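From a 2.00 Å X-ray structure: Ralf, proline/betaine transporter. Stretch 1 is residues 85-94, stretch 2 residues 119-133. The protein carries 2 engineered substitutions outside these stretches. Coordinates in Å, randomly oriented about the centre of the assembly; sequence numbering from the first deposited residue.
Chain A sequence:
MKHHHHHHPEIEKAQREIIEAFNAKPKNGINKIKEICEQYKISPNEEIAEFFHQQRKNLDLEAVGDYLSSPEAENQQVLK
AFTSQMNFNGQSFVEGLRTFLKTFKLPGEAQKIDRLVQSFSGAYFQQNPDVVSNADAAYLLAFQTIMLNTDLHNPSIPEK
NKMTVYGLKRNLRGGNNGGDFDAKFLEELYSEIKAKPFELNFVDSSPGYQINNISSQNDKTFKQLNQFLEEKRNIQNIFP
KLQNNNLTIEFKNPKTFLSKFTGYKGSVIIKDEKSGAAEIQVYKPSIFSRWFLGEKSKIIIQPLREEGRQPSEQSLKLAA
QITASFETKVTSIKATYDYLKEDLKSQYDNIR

Stretch 1, residues 85-94: QMNFNGQSFV
Stretch 2 (119-133) SFSGAYFQQNPDVVS

All the hydrogen bonds to the loop of residues 85-92 are made to its backbone, by side chains from the end of a helix and the residue just after it, while Phe88 inserts its ring. Gln127, the final residue of helix 119-127, grips two peptide groups with one amide: its NE2 donates to Met86 O (3.0 Å) and its OE1 accepts from Phe88 N (2.6 Å). An m, t side chain with chi3 of 39° brings both atoms into place. Asn128, which leaves helical conformation at phi/psi -137/62, uses its m rotamer (chi2 -72°) similarly: ND2 donates to Phe88 O at 2.9 Å, and OD1 receives a weak bond from Gly90 N at 3.4 Å.

Phe88 O and Gly90 N belong to a type II turn from Phe88 to Gln91, closed by Gln91 N to Phe88 O (3.1 Å); Met86 O lies before it. Gly90 takes the turn's positive phi (82/-4), a conformation favourable to glycine. In register, the CA atoms of Phe88 and Tyr124 lie 6.0 Å apart, those of Asn89 and Gln127 5.4 Å. Past the turn, Tyr124 OH donates to Gln91 O at 2.8 Å, its t rotamer (chi2 81°) carrying the hydroxyl to the extended backbone of Gln91 (-83/143).

Alongside these bonds is an aromatic cluster. Phe88 (m, chi2 -61°) points toward the helix; the edge of Phe120 (t, chi2 77°) meets its face, centroids 5.3 Å apart and planes at 90°, while Ala123 CB sits at its edge, 4.1 Å from Phe88 CE2, where a small methyl fits closely. Phe93 (t, chi2 86°), beginning the next helix after the N-cap Ser92, turns its edge to the face of Tyr124 (5.4 Å between centroids, 85°) and receives the edge of Phe120 in an offset arrangement (5.6 Å, 66°). Val132 CG1 approaches Phe93 CD1 at 4.3 Å. Altogether 606 Å² is buried between the stretches, both sides summed.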

# COMPACT_ATOMS: atom_id res chain seq x y z
N GLN A 85 -5.01 -18.47 5.83
CA GLN A 85 -4.85 -19.63 4.97
C GLN A 85 -3.36 -19.95 4.74
O GLN A 85 -3.02 -21.01 4.20
CB GLN A 85 -5.61 -19.40 3.64
CG GLN A 85 -7.14 -19.60 3.78
CD GLN A 85 -7.99 -18.90 2.74
OE1 GLN A 85 -7.58 -18.66 1.59
NE2 GLN A 85 -9.23 -18.57 3.12
N MET A 86 -2.46 -19.04 5.17
CA MET A 86 -1.02 -19.28 5.05
C MET A 86 -0.55 -20.01 6.29
O MET A 86 -1.03 -19.74 7.40
CB MET A 86 -0.24 -17.98 4.83
CG MET A 86 -0.77 -17.17 3.67
SD MET A 86 0.20 -15.68 3.41
CE MET A 86 1.56 -16.36 2.45
N ASN A 87 0.36 -20.96 6.12
CA ASN A 87 0.81 -21.75 7.27
C ASN A 87 2.13 -21.21 7.78
O ASN A 87 3.14 -21.39 7.12
CB ASN A 87 0.86 -23.25 6.92
CG ASN A 87 1.22 -24.18 8.07
OD1 ASN A 87 1.24 -23.81 9.25
ND2 ASN A 87 1.52 -25.43 7.73
N PHE A 88 2.10 -20.50 8.93
CA PHE A 88 3.31 -19.92 9.54
C PHE A 88 3.81 -20.74 10.73
O PHE A 88 4.85 -20.42 11.30
CB PHE A 88 3.08 -18.46 9.98
CG PHE A 88 2.77 -17.48 8.88
CD1 PHE A 88 3.68 -17.24 7.85
CD2 PHE A 88 1.56 -16.77 8.87
CE1 PHE A 88 3.37 -16.36 6.81
CE2 PHE A 88 1.27 -15.86 7.85
CZ PHE A 88 2.18 -15.66 6.83
N ASN A 89 3.05 -21.78 11.13
CA ASN A 89 3.43 -22.62 12.26
C ASN A 89 4.73 -23.36 12.00
O ASN A 89 4.87 -24.02 10.96
CB ASN A 89 2.29 -23.56 12.71
CG ASN A 89 2.54 -24.09 14.10
OD1 ASN A 89 2.57 -23.34 15.09
ND2 ASN A 89 2.84 -25.38 14.19
N GLY A 90 5.70 -23.15 12.88
CA GLY A 90 7.03 -23.75 12.77
C GLY A 90 8.00 -23.03 11.85
O GLY A 90 9.16 -23.44 11.76
N GLN A 91 7.54 -21.98 11.16
CA GLN A 91 8.34 -21.14 10.28
C GLN A 91 9.04 -20.09 11.12
O GLN A 91 8.46 -19.60 12.05
CB GLN A 91 7.45 -20.43 9.23
CG GLN A 91 7.12 -21.18 7.96
CD GLN A 91 6.93 -20.33 6.73
OE1 GLN A 91 5.97 -19.60 6.59
NE2 GLN A 91 7.84 -20.46 5.79
N SER A 92 10.26 -19.74 10.79
CA SER A 92 10.97 -18.69 11.47
C SER A 92 10.34 -17.35 11.11
O SER A 92 9.62 -17.27 10.17
CB SER A 92 12.43 -18.72 11.11
OG SER A 92 12.67 -18.07 9.93
N PHE A 93 10.60 -16.33 11.89
CA PHE A 93 9.99 -15.04 11.67
C PHE A 93 10.38 -14.52 10.29
O PHE A 93 9.56 -14.17 9.52
CB PHE A 93 10.33 -14.04 12.77
CG PHE A 93 9.77 -12.69 12.53
CD1 PHE A 93 8.51 -12.38 12.92
CD2 PHE A 93 10.49 -11.73 11.90
CE1 PHE A 93 7.97 -11.15 12.68
CE2 PHE A 93 9.96 -10.50 11.65
CZ PHE A 93 8.70 -10.20 12.04
N VAL A 94 11.65 -14.54 10.00
CA VAL A 94 12.20 -14.08 8.71
C VAL A 94 11.63 -14.90 7.53
O VAL A 94 11.20 -14.31 6.54
CB VAL A 94 13.76 -14.02 8.73
CG1 VAL A 94 14.34 -13.65 7.35
CG2 VAL A 94 14.26 -13.04 9.78
N SER A 119 -1.44 -7.43 8.86
CA SER A 119 -2.06 -8.73 8.63
C SER A 119 -1.07 -9.87 8.93
O SER A 119 -1.41 -10.78 9.68
CB SER A 119 -2.55 -8.81 7.19
OG SER A 119 -3.35 -9.96 7.03
N PHE A 120 0.16 -9.80 8.37
CA PHE A 120 1.18 -10.82 8.63
C PHE A 120 1.51 -10.87 10.12
O PHE A 120 1.67 -11.96 10.68
CB PHE A 120 2.48 -10.53 7.83
CG PHE A 120 3.69 -11.26 8.40
CD1 PHE A 120 3.88 -12.62 8.17
CD2 PHE A 120 4.58 -10.61 9.26
CE1 PHE A 120 4.93 -13.32 8.77
CE2 PHE A 120 5.63 -11.31 9.86
CZ PHE A 120 5.81 -12.66 9.60
N SER A 121 1.67 -9.69 10.76
CA SER A 121 2.04 -9.57 12.18
C SER A 121 1.03 -10.28 13.09
O SER A 121 1.43 -11.08 13.93
CB SER A 121 2.18 -8.09 12.58
OG SER A 121 3.17 -7.47 11.78
N GLY A 122 -0.26 -10.05 12.85
CA GLY A 122 -1.33 -10.68 13.62
C GLY A 122 -1.39 -12.19 13.42
O GLY A 122 -1.51 -12.94 14.38
N ALA A 123 -1.24 -12.64 12.16
CA ALA A 123 -1.30 -14.07 11.84
C ALA A 123 -0.05 -14.83 12.29
O ALA A 123 -0.17 -15.93 12.82
CB ALA A 123 -1.56 -14.26 10.36
N TYR A 124 1.15 -14.25 12.13
CA TYR A 124 2.39 -14.87 12.58
C TYR A 124 2.36 -15.02 14.09
O TYR A 124 2.76 -16.07 14.61
CB TYR A 124 3.64 -14.06 12.19
CG TYR A 124 4.88 -14.86 12.52
CD1 TYR A 124 5.33 -15.85 11.66
CD2 TYR A 124 5.49 -14.75 13.77
CE1 TYR A 124 6.39 -16.68 12.01
CE2 TYR A 124 6.56 -15.57 14.12
CZ TYR A 124 6.98 -16.56 13.25
OH TYR A 124 8.04 -17.36 13.60
N PHE A 125 1.92 -13.96 14.80
CA PHE A 125 1.83 -14.03 16.26
C PHE A 125 0.78 -15.08 16.70
O PHE A 125 1.08 -15.88 17.57
CB PHE A 125 1.54 -12.65 16.88
CG PHE A 125 1.22 -12.74 18.36
CD1 PHE A 125 2.16 -13.22 19.27
CD2 PHE A 125 -0.05 -12.41 18.83
CE1 PHE A 125 1.84 -13.35 20.63
CE2 PHE A 125 -0.36 -12.52 20.20
CZ PHE A 125 0.58 -13.00 21.08
N GLN A 126 -0.40 -15.08 16.08
CA GLN A 126 -1.46 -16.03 16.42
C GLN A 126 -0.98 -17.48 16.28
O GLN A 126 -1.21 -18.30 17.17
CB GLN A 126 -2.71 -15.78 15.56
CG GLN A 126 -3.96 -16.49 16.08
CD GLN A 126 -4.89 -16.87 14.96
OE1 GLN A 126 -5.98 -16.29 14.80
NE2 GLN A 126 -4.50 -17.85 14.16
N GLN A 127 -0.28 -17.78 15.18
CA GLN A 127 0.23 -19.12 14.91
C GLN A 127 1.51 -19.44 15.68
O GLN A 127 1.84 -20.62 15.81
CB GLN A 127 0.45 -19.31 13.40
CG GLN A 127 -0.84 -19.28 12.59
CD GLN A 127 -0.57 -19.54 11.14
OE1 GLN A 127 0.25 -20.38 10.78
NE2 GLN A 127 -1.30 -18.87 10.26
N ASN A 128 2.24 -18.42 16.19
CA ASN A 128 3.50 -18.60 16.92
C ASN A 128 3.59 -17.70 18.17
O ASN A 128 4.53 -16.89 18.27
CB ASN A 128 4.70 -18.35 15.97
CG ASN A 128 4.71 -19.28 14.78
OD1 ASN A 128 4.99 -20.46 14.91
ND2 ASN A 128 4.34 -18.78 13.62
N PRO A 129 2.66 -17.85 19.18
CA PRO A 129 2.72 -16.98 20.37
C PRO A 129 3.97 -17.13 21.24
O PRO A 129 4.22 -16.32 22.12
CB PRO A 129 1.44 -17.34 21.13
CG PRO A 129 1.15 -18.75 20.72
CD PRO A 129 1.49 -18.76 19.25
N ASP A 130 4.73 -18.20 20.98
CA ASP A 130 5.98 -18.58 21.64
C ASP A 130 7.21 -17.96 20.95
O ASP A 130 8.31 -18.02 21.51
CB ASP A 130 6.09 -20.13 21.59
CG ASP A 130 5.94 -20.76 20.19
OD1 ASP A 130 4.91 -20.49 19.52
OD2 ASP A 130 6.80 -21.58 19.81
N VAL A 131 7.06 -17.38 19.75
CA VAL A 131 8.20 -16.82 18.98
C VAL A 131 8.32 -15.31 19.21
O VAL A 131 9.41 -14.79 19.42
CB VAL A 131 8.14 -17.21 17.48
CG1 VAL A 131 9.23 -16.53 16.65
CG2 VAL A 131 8.21 -18.73 17.30
N VAL A 132 7.19 -14.61 19.15
CA VAL A 132 7.10 -13.17 19.38
C VAL A 132 6.11 -12.90 20.51
O VAL A 132 5.16 -13.66 20.65
CB VAL A 132 6.77 -12.35 18.08
CG1 VAL A 132 7.99 -12.30 17.14
CG2 VAL A 132 5.55 -12.92 17.35
N SER A 133 6.32 -11.84 21.29
CA SER A 133 5.51 -11.46 22.46
C SER A 133 4.09 -11.08 22.12
O SER A 133 3.19 -11.44 22.86
CB SER A 133 6.17 -10.35 23.26
OG SER A 133 6.32 -9.18 22.48
O HOH W 1 8.32 -20.82 14.31